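Local coordinates for protein FTT_1639c (Francisella tularensis subsp. tularensis, PDB 7KZW) that is of unknown function but has a mostly beta-stranded domain, in a small protein predicted to carry a transmembrane helix, at residues 36-50 with 105-117. The protein carries 3 engineered substitutions. Numbering follows the deposited sequence. Where two conformers were deposited one is given.
Sequences GIFNIMDKKPTEFLV and YKVIAYANAIEYD. Engineered in segment 36-50: M41 (natural residue Ile).
L49 and Y110 form an antiparallel hydrogen-bonded pair where strand 48-50 runs beside strand 105-111, the two directions 153° apart. L49 N donates to Y110 O at 2.9 Å, and Y110 N returns a nearly straight bond to L49 O. V50 and A109 follow as a non-hydrogen-bonded pair. Here V50 CA makes a CA-H...O contact with I108 O.

On the buried face, the F48 ring lies flat against A111. A111 CB sits over the ring centre, 3.6 Å from the centroid, in a CH-pi contact. The ring is swung there by a chi1 of -74°, which sets CG beside the backbone N. I37 CD1 meets the same methyl at 3.8 Å. Further along, V50 splits its branches: CG2 touches A109 CB, and CG1 reaches V107 CG1 at 3.9 Å. L91 and L92 of strand 90-97 pack on F48 and V107, so this face belongs to the domain core. On the other, solvent-facing side, L49 O lies at the edge of the Y110 ring, 3.5 Å from CD2.

N112, in the hairpin turn, faces G36 and T46. Its ND2 lies 2.7 Å from G36 O and 3.6 Å from T46 CG2. A water donates to E47 O and N112 OD1 and accepts from N112 N, so it joins the turn to the backbone just before F48. T46 OG1 accepts from F38 N and T46 N donates to F38 O, holding F38 beside T46 across the loop.

Strands 105-111 and 114-117 form a beta hairpin closed by a type I' turn, A111 to I114. Strand 48-50 pairs along its outer edge, giving three adjacent antiparallel strands in the mixed sheet.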
ATOM      1  N   GLY A  36       7.221  18.095   5.113  1.00 26.51           N
ATOM      2  CA  GLY A  36       8.518  17.480   4.922  1.00 29.74           C
ATOM      3  C   GLY A  36       8.507  16.140   4.227  1.00 28.85           C
ATOM      4  O   GLY A  36       9.521  15.439   4.250  1.00 28.47           O
ATOM      5  N   ILE A  37       7.381  15.727   3.658  1.00 23.89           N
ATOM      6  CA  ILE A  37       7.270  14.457   2.960  0.52 20.80           C
ATOM      7  C   ILE A  37       7.242  14.754   1.465  1.00 22.83           C
ATOM      8  O   ILE A  37       6.372  15.496   0.994  1.00 25.43           O
ATOM      9  CB  ILE A  37       6.011  13.689   3.382  0.52 20.63           C
ATOM     10  CG1 ILE A  37       6.061  13.386   4.887  0.52 22.66           C
ATOM     11  CG2 ILE A  37       5.873  12.413   2.521  0.52 21.15           C
ATOM     12  CD1 ILE A  37       7.034  12.297   5.214  0.52 24.14           C
ATOM     13  N   PHE A  38       8.190  14.182   0.724  1.00 18.50           N
ATOM     14  CA  PHE A  38       8.376  14.433  -0.704  1.00 19.51           C
ATOM     15  C   PHE A  38       8.358  13.126  -1.458  1.00 17.10           C
ATOM     16  O   PHE A  38       8.643  12.063  -0.880  1.00 17.17           O
ATOM     17  CB  PHE A  38       9.715  15.136  -0.938  1.00 19.07           C
ATOM     18  CG  PHE A  38       9.793  16.442  -0.220  1.00 23.59           C
ATOM     19  CD1 PHE A  38       9.083  17.535  -0.690  1.00 24.93           C
ATOM     20  CD2 PHE A  38      10.498  16.565   0.956  1.00 24.16           C
ATOM     21  CE1 PHE A  38       9.125  18.770  -0.038  1.00 31.47           C
ATOM     22  CE2 PHE A  38      10.546  17.790   1.639  1.00 31.02           C
ATOM     23  CZ  PHE A  38       9.857  18.897   1.126  1.00 31.19           C
ATOM     24  N   ASN A  39       7.942  13.183  -2.736  1.00 15.93           N
ATOM     25  CA  ASN A  39       7.773  12.021  -3.576  1.00 14.58           C
ATOM     26  C   ASN A  39       8.858  11.943  -4.645  1.00 13.19           C
ATOM     27  O   ASN A  39       9.759  12.794  -4.707  1.00 15.53           O
ATOM     28  CB  ASN A  39       6.344  11.952  -4.137  1.00 14.05           C
ATOM     29  CG  ASN A  39       6.028  13.080  -5.085  1.00 15.40           C
ATOM     30  OD1 ASN A  39       6.815  13.355  -5.969  1.00 19.63           O
ATOM     31  ND2 ASN A  39       4.868  13.709  -4.928  1.00 16.85           N
ATOM     32  N   ILE A  40       8.762  10.929  -5.518  1.00 13.98           N
ATOM     33  CA  ILE A  40       9.850  10.687  -6.460  1.00 14.41           C
ATOM     34  C   ILE A  40       9.936  11.725  -7.565  1.00 16.36           C
ATOM     35  O   ILE A  40      10.870  11.709  -8.380  1.00 16.60           O
ATOM     36  CB  ILE A  40       9.865   9.241  -7.008  1.00 12.99           C
ATOM     37  CG1 ILE A  40       8.571   8.914  -7.751  1.00 14.64           C
ATOM     38  CG2 ILE A  40      10.162   8.293  -5.855  1.00 14.64           C
ATOM     39  CD1 ILE A  40       8.595   7.466  -8.338  1.00 14.60           C
HETATM   40  N   MSE A  41       8.966  12.610  -7.652  1.00 15.61           N
HETATM   41  CA  MSE A  41       9.074  13.719  -8.638  1.00 17.78           C
HETATM   42  C   MSE A  41       9.875  14.850  -8.026  1.00 17.11           C
HETATM   43  O   MSE A  41      10.239  15.750  -8.779  1.00 23.41           O
HETATM   44  CB  MSE A  41       7.715  14.298  -8.967  1.00 20.04           C
HETATM   45  CG  MSE A  41       6.842  13.392  -9.794  1.00 20.82           C
HETATM   46 SE   MSE A  41       5.067  14.167 -10.130  0.41 29.93          SE
HETATM   47  CE  MSE A  41       5.937  15.700 -10.842  1.00 40.31           C
ATOM     48  N   ASP A  42      10.231  14.757  -6.760  1.00 18.75           N
ATOM     49  CA  ASP A  42      10.860  15.841  -6.015  1.00 22.16           C
ATOM     50  C   ASP A  42      12.358  15.593  -5.901  1.00 21.62           C
ATOM     51  O   ASP A  42      12.861  14.495  -6.168  1.00 22.55           O
ATOM     52  CB  ASP A  42      10.194  16.024  -4.648  1.00 22.17           C
ATOM     53  CG  ASP A  42       8.653  16.295  -4.761  1.00 27.73           C
ATOM     54  OD1 ASP A  42       8.239  16.978  -5.742  1.00 27.71           O
ATOM     55  OD2 ASP A  42       7.855  15.837  -3.879  1.00 23.29           O
ATOM     56  N   LYS A  43      13.078  16.658  -5.521  1.00 27.45           N
ATOM     57  CA  LYS A  43      14.533  16.579  -5.543  1.00 26.99           C
ATOM     58  C   LYS A  43      15.064  15.592  -4.516  1.00 27.20           C
ATOM     59  O   LYS A  43      16.064  14.907  -4.772  1.00 26.51           O
ATOM     60  CB  LYS A  43      15.129  17.975  -5.317  1.00 30.52           C
ATOM     61  CG  LYS A  43      15.033  18.901  -6.553  1.00 41.46           C
ATOM     62  CD  LYS A  43      14.992  20.426  -6.237  1.00 48.58           C
ATOM     63  CE  LYS A  43      15.572  21.299  -7.385  1.00 49.71           C
ATOM     64  NZ  LYS A  43      15.352  20.674  -8.733  1.00 51.60           N
ATOM     65  N   LYS A  44      14.404  15.486  -3.351  1.00 23.17           N
ATOM     66  CA  LYS A  44      14.852  14.606  -2.271  1.00 21.86           C
ATOM     67  C   LYS A  44      13.691  13.754  -1.758  1.00 19.19           C
ATOM     68  O   LYS A  44      13.047  14.092  -0.745  1.00 22.32           O
ATOM     69  CB  LYS A  44      15.573  15.371  -1.152  1.00 25.07           C
ATOM     70  CG  LYS A  44      16.112  14.386  -0.105  1.00 39.74           C
ATOM     71  CD  LYS A  44      17.578  14.004  -0.277  1.00 45.91           C
ATOM     72  CE  LYS A  44      18.017  12.895   0.722  1.00 49.10           C
ATOM     73  NZ  LYS A  44      17.000  11.812   1.043  1.00 48.89           N
ATOM     74  N   PRO A  45      13.360  12.661  -2.455  1.00 18.49           N
ATOM     75  CA  PRO A  45      12.206  11.830  -2.039  1.00 16.32           C
ATOM     76  C   PRO A  45      12.397  11.249  -0.649  1.00 18.05           C
ATOM     77  O   PRO A  45      13.471  10.781  -0.296  1.00 18.66           O
ATOM     78  CB  PRO A  45      12.136  10.743  -3.124  1.00 15.16           C
ATOM     79  CG  PRO A  45      12.891  11.389  -4.353  1.00 18.80           C
ATOM     80  CD  PRO A  45      14.000  12.167  -3.688  1.00 18.84           C
ATOM     81  N   THR A  46      11.325  11.251   0.139  1.00 15.44           N
ATOM     82  CA  THR A  46      11.391  10.764   1.503  1.00 17.80           C
ATOM     83  C   THR A  46      11.410   9.234   1.483  1.00 14.79           C
ATOM     84  O   THR A  46      10.571   8.608   0.814  1.00 15.58           O
ATOM     85  CB  THR A  46      10.122  11.204   2.219  1.00 17.33           C
ATOM     86  OG1 THR A  46      10.067  12.646   2.218  1.00 18.93           O
ATOM     87  CG2 THR A  46      10.155  10.693   3.668  1.00 21.96           C
ATOM     88  N   GLU A  47      12.338   8.624   2.221  1.00 13.55           N
ATOM     89  CA  GLU A  47      12.363   7.181   2.396  1.00 14.32           C
ATOM     90  C   GLU A  47      11.288   6.772   3.397  1.00 15.74           C
ATOM     91  O   GLU A  47      11.254   7.292   4.531  1.00 17.12           O
ATOM     92  CB  GLU A  47      13.705   6.733   3.014  1.00 21.15           C
ATOM     93  CG  GLU A  47      14.635   6.112   2.047  1.00 25.09           C
ATOM     94  CD  GLU A  47      15.966   5.666   2.648  1.00 20.51           C
ATOM     95  OE1 GLU A  47      16.015   5.266   3.788  1.00 23.45           O
ATOM     96  OE2 GLU A  47      16.986   5.862   1.926  1.00 29.26           O
ATOM     97  N   PHE A  48      10.473   5.783   3.053  1.00 11.39           N
ATOM     98  CA  PHE A  48       9.588   5.106   3.992  1.00 11.91           C
ATOM     99  C   PHE A  48      10.186   3.746   4.333  1.00 12.97           C
ATOM    100  O   PHE A  48      10.540   2.976   3.413  1.00 14.23           O
ATOM    101  CB  PHE A  48       8.193   4.901   3.392  1.00 11.43           C
ATOM    102  CG  PHE A  48       7.395   6.185   3.324  1.00 11.00           C
ATOM    103  CD1 PHE A  48       7.702   7.191   2.443  1.00 12.33           C
ATOM    104  CD2 PHE A  48       6.259   6.326   4.139  1.00 12.17           C
ATOM    105  CE1 PHE A  48       6.929   8.344   2.376  1.00 13.31           C
ATOM    106  CE2 PHE A  48       5.470   7.516   4.081  1.00 13.23           C
ATOM    107  CZ  PHE A  48       5.833   8.522   3.196  1.00 13.77           C
ATOM    108  N   LEU A  49      10.447   3.493   5.611  1.00 10.65           N
ATOM    109  CA  LEU A  49      11.031   2.247   6.079  1.00 10.40           C
ATOM    110  C   LEU A  49       9.840   1.461   6.596  1.00 12.32           C
ATOM    111  O   LEU A  49       9.156   1.879   7.542  1.00 14.82           O
ATOM    112  CB  LEU A  49      12.075   2.533   7.142  1.00 10.48           C
ATOM    113  CG  LEU A  49      13.155   3.478   6.623  1.00 10.98           C
ATOM    114  CD1 LEU A  49      14.091   3.782   7.820  1.00 14.85           C
ATOM    115  CD2 LEU A  49      13.999   2.857   5.464  1.00 12.05           C
ATOM    116  N   VAL A  50       9.506   0.364   5.914  1.00 11.20           N
ATOM    117  CA  VAL A  50       8.211  -0.277   6.062  1.00 10.78           C
ATOM    118  C   VAL A  50       8.390  -1.682   6.587  1.00 10.87           C
ATOM    119  O   VAL A  50       9.218  -2.439   6.105  1.00 12.16           O
ATOM    120  CB  VAL A  50       7.439  -0.302   4.733  1.00 10.68           C
ATOM    121  CG1 VAL A  50       6.004  -0.861   5.017  1.00 12.45           C
ATOM    122  CG2 VAL A  50       7.401   1.074   4.098  1.00 11.38           C
ATOM    123  N   TYR A 105      -3.484  -8.369   6.926  1.00 10.96           N
ATOM    124  CA  TYR A 105      -2.156  -7.751   6.949  1.00 11.78           C
ATOM    125  C   TYR A 105      -2.107  -6.654   8.013  1.00 10.89           C
ATOM    126  O   TYR A 105      -3.143  -6.181   8.527  1.00 11.43           O
ATOM    127  CB  TYR A 105      -1.822  -7.099   5.581  1.00 12.48           C
ATOM    128  CG  TYR A 105      -2.803  -6.020   5.228  1.00 11.03           C
ATOM    129  CD1 TYR A 105      -2.621  -4.700   5.683  1.00 13.08           C
ATOM    130  CD2 TYR A 105      -3.930  -6.298   4.487  1.00 13.32           C
ATOM    131  CE1 TYR A 105      -3.567  -3.739   5.413  1.00 14.72           C
ATOM    132  CE2 TYR A 105      -4.860  -5.312   4.179  1.00 12.85           C
ATOM    133  CZ  TYR A 105      -4.664  -4.023   4.672  1.00 12.84           C
ATOM    134  OH  TYR A 105      -5.525  -2.989   4.451  1.00 14.26           O
ATOM    135  N   LYS A 106      -0.853  -6.298   8.355  1.00 11.98           N
ATOM    136  CA  LYS A 106      -0.574  -5.114   9.189  1.00 12.25           C
ATOM    137  C   LYS A 106       0.615  -4.418   8.524  1.00 11.28           C
ATOM    138  O   LYS A 106       1.588  -5.064   8.167  1.00 12.19           O
ATOM    139  CB  LYS A 106      -0.228  -5.486  10.623  1.00 12.64           C
ATOM    140  CG  LYS A 106       0.161  -4.266  11.474  1.00 17.87           C
ATOM    141  CD  LYS A 106       0.369  -4.716  12.962  1.00 22.08           C
ATOM    142  CE  LYS A 106       0.619  -3.522  13.915  1.00 25.05           C
ATOM    143  NZ  LYS A 106      -0.611  -2.741  14.206  1.00 30.26           N
ATOM    144  N   VAL A 107       0.498  -3.111   8.309  1.00 11.99           N
ATOM    145  CA  VAL A 107       1.571  -2.284   7.758  1.00 12.10           C
ATOM    146  C   VAL A 107       1.993  -1.286   8.805  1.00 12.22           C
ATOM    147  O   VAL A 107       1.135  -0.608   9.386  1.00 12.90           O
ATOM    148  CB  VAL A 107       1.085  -1.514   6.510  1.00 12.93           C
ATOM    149  CG1 VAL A 107       2.193  -0.581   5.991  1.00 12.12           C
ATOM    150  CG2 VAL A 107       0.545  -2.457   5.432  1.00 14.34           C
ATOM    151  N   ILE A 108       3.300  -1.152   9.028  1.00 12.62           N
ATOM    152  CA  ILE A 108       3.825  -0.047   9.809  1.00 13.33           C
ATOM    153  C   ILE A 108       4.860   0.617   8.933  1.00 13.57           C
ATOM    154  O   ILE A 108       5.881  -0.007   8.574  1.00 15.77           O
ATOM    155  CB  ILE A 108       4.481  -0.519  11.108  1.00 15.83           C
ATOM    156  CG1 ILE A 108       3.483  -1.290  11.942  1.00 17.77           C
ATOM    157  CG2 ILE A 108       5.024   0.717  11.895  1.00 20.59           C
ATOM    158  CD1 ILE A 108       4.067  -1.801  13.264  1.00 22.95           C
ATOM    159  N   ALA A 109       4.681   1.897   8.628  1.00 13.90           N
ATOM    160  CA  ALA A 109       5.604   2.627   7.751  1.00 14.22           C
ATOM    161  C   ALA A 109       6.142   3.849   8.470  1.00 15.18           C
ATOM    162  O   ALA A 109       5.370   4.635   9.034  1.00 15.75           O
ATOM    163  CB  ALA A 109       4.878   3.017   6.459  1.00 13.82           C
ATOM    164  N   TYR A 110       7.465   4.014   8.486  1.00 15.77           N
ATOM    165  CA  TYR A 110       8.064   5.157   9.161  1.00 16.85           C
ATOM    166  C   TYR A 110       8.646   6.107   8.131  1.00 17.26           C
ATOM    167  O   TYR A 110       9.477   5.693   7.300  1.00 17.12           O
ATOM    168  CB  TYR A 110       9.209   4.729  10.081  1.00 17.50           C
ATOM    169  CG  TYR A 110       8.775   3.837  11.148  1.00 17.28           C
ATOM    170  CD1 TYR A 110       8.312   4.340  12.348  1.00 17.86           C
ATOM    171  CD2 TYR A 110       8.812   2.466  10.946  1.00 19.84           C
ATOM    172  CE1 TYR A 110       7.893   3.440  13.375  1.00 24.39           C
ATOM    173  CE2 TYR A 110       8.425   1.617  11.895  1.00 22.22           C
ATOM    174  CZ  TYR A 110       7.976   2.090  13.092  1.00 20.33           C
ATOM    175  OH  TYR A 110       7.612   1.147  14.035  1.00 30.22           O
ATOM    176  N   ALA A 111       8.343   7.397   8.255  1.00 17.92           N
ATOM    177  CA  ALA A 111       8.933   8.406   7.383  1.00 18.52           C
ATOM    178  C   ALA A 111       9.185   9.625   8.238  1.00 21.75           C
ATOM    179  O   ALA A 111       8.274  10.066   8.952  1.00 22.92           O
ATOM    180  CB  ALA A 111       7.976   8.747   6.223  1.00 17.93           C
ATOM    181  N   ASN A 112      10.424  10.141   8.193  1.00 22.64           N
ATOM    182  CA  ASN A 112      10.771  11.446   8.792  1.00 30.80           C
ATOM    183  C   ASN A 112      10.149  11.628  10.161  1.00 36.32           C
ATOM    184  O   ASN A 112       9.389  12.574  10.399  1.00 38.40           O
ATOM    185  CB  ASN A 112      10.296  12.591   7.919  1.00 33.60           C
ATOM    186  CG  ASN A 112      11.117  12.749   6.732  1.00 35.27           C
ATOM    187  OD1 ASN A 112      12.217  12.163   6.634  1.00 34.82           O
ATOM    188  ND2 ASN A 112      10.627  13.546   5.796  1.00 44.47           N
ATOM    189  N   ALA A 113      10.454  10.700  11.052  1.00 29.56           N
ATOM    190  CA  ALA A 113      10.012  10.777  12.437  1.00 37.08           C
ATOM    191  C   ALA A 113       8.513  10.512  12.659  1.00 39.57           C
ATOM    192  O   ALA A 113       7.968  10.894  13.698  1.00 40.36           O
ATOM    193  CB  ALA A 113      10.458  12.082  13.113  1.00 40.64           C
ATOM    194  N   ILE A 114       7.799   9.852  11.755  1.00 33.23           N
ATOM    195  CA  ILE A 114       6.378   9.613  11.991  1.00 23.18           C
ATOM    196  C   ILE A 114       6.061   8.167  11.617  1.00 21.49           C
ATOM    197  O   ILE A 114       6.516   7.655  10.586  1.00 18.44           O
ATOM    198  CB  ILE A 114       5.479  10.570  11.192  1.00 27.37           C
ATOM    199  CG1 ILE A 114       5.828  12.075  11.364  1.00 35.19           C
ATOM    200  CG2 ILE A 114       4.042  10.323  11.543  1.00 34.41           C
ATOM    201  CD1 ILE A 114       5.779  12.630  12.765  1.00 39.23           C
ATOM    202  N   GLU A 115       5.184   7.527  12.379  1.00 18.44           N
ATOM    203  CA  GLU A 115       4.729   6.181  12.125  1.00 17.63           C
ATOM    204  C   GLU A 115       3.332   6.238  11.518  1.00 16.53           C
ATOM    205  O   GLU A 115       2.462   6.973  12.027  1.00 18.08           O
ATOM    206  CB  GLU A 115       4.699   5.373  13.429  1.00 21.41           C
ATOM    207  CG  GLU A 115       4.029   4.057  13.300  1.00 24.80           C
ATOM    208  CD  GLU A 115       3.990   3.224  14.583  1.00 30.25           C
ATOM    209  OE1 GLU A 115       4.705   3.553  15.541  1.00 34.32           O
ATOM    210  OE2 GLU A 115       3.214   2.250  14.606  1.00 27.89           O
ATOM    211  N   TYR A 116       3.131   5.499  10.432  1.00 15.65           N
ATOM    212  CA  TYR A 116       1.833   5.343   9.773  1.00 14.97           C
ATOM    213  C   TYR A 116       1.473   3.871   9.815  1.00 15.77           C
ATOM    214  O   TYR A 116       2.257   3.020   9.354  1.00 17.27           O
ATOM    215  CB  TYR A 116       1.885   5.877   8.308  1.00 14.96           C
ATOM    216  CG  TYR A 116       2.382   7.299   8.279  1.00 17.76           C
ATOM    217  CD1 TYR A 116       3.749   7.600   8.263  1.00 19.35           C
ATOM    218  CD2 TYR A 116       1.479   8.384   8.438  1.00 23.71           C
ATOM    219  CE1 TYR A 116       4.218   8.931   8.342  1.00 21.13           C
ATOM    220  CE2 TYR A 116       1.945   9.714   8.502  1.00 25.74           C
ATOM    221  CZ  TYR A 116       3.294   9.971   8.473  1.00 21.28           C
ATOM    222  OH  TYR A 116       3.755  11.280   8.565  1.00 27.67           O
ATOM    223  N   ASP A 117       0.289   3.538  10.318  1.00 16.26           N
ATOM    224  CA  ASP A 117      -0.122   2.152  10.493  1.00 16.50           C
ATOM    225  C   ASP A 117      -1.351   1.849   9.657  1.00 18.05           C
ATOM    226  O   ASP A 117      -2.225   2.714   9.468  1.00 19.73           O
ATOM    227  CB  ASP A 117      -0.633   1.970  11.904  1.00 24.85           C
ATOM    228  CG  ASP A 117       0.443   1.978  12.923  1.00 35.00           C
ATOM    229  OD1 ASP A 117       1.633   1.894  12.588  1.00 31.36           O
ATOM    230  OD2 ASP A 117       0.085   2.101  14.113  1.00 44.72           O
TER
HETATM  231  O   HOH W   1      11.927  13.680   3.585  1.00 29.10           O
HETATM  232  O   HOH W   2      12.209   9.424   6.069  1.00 33.80           O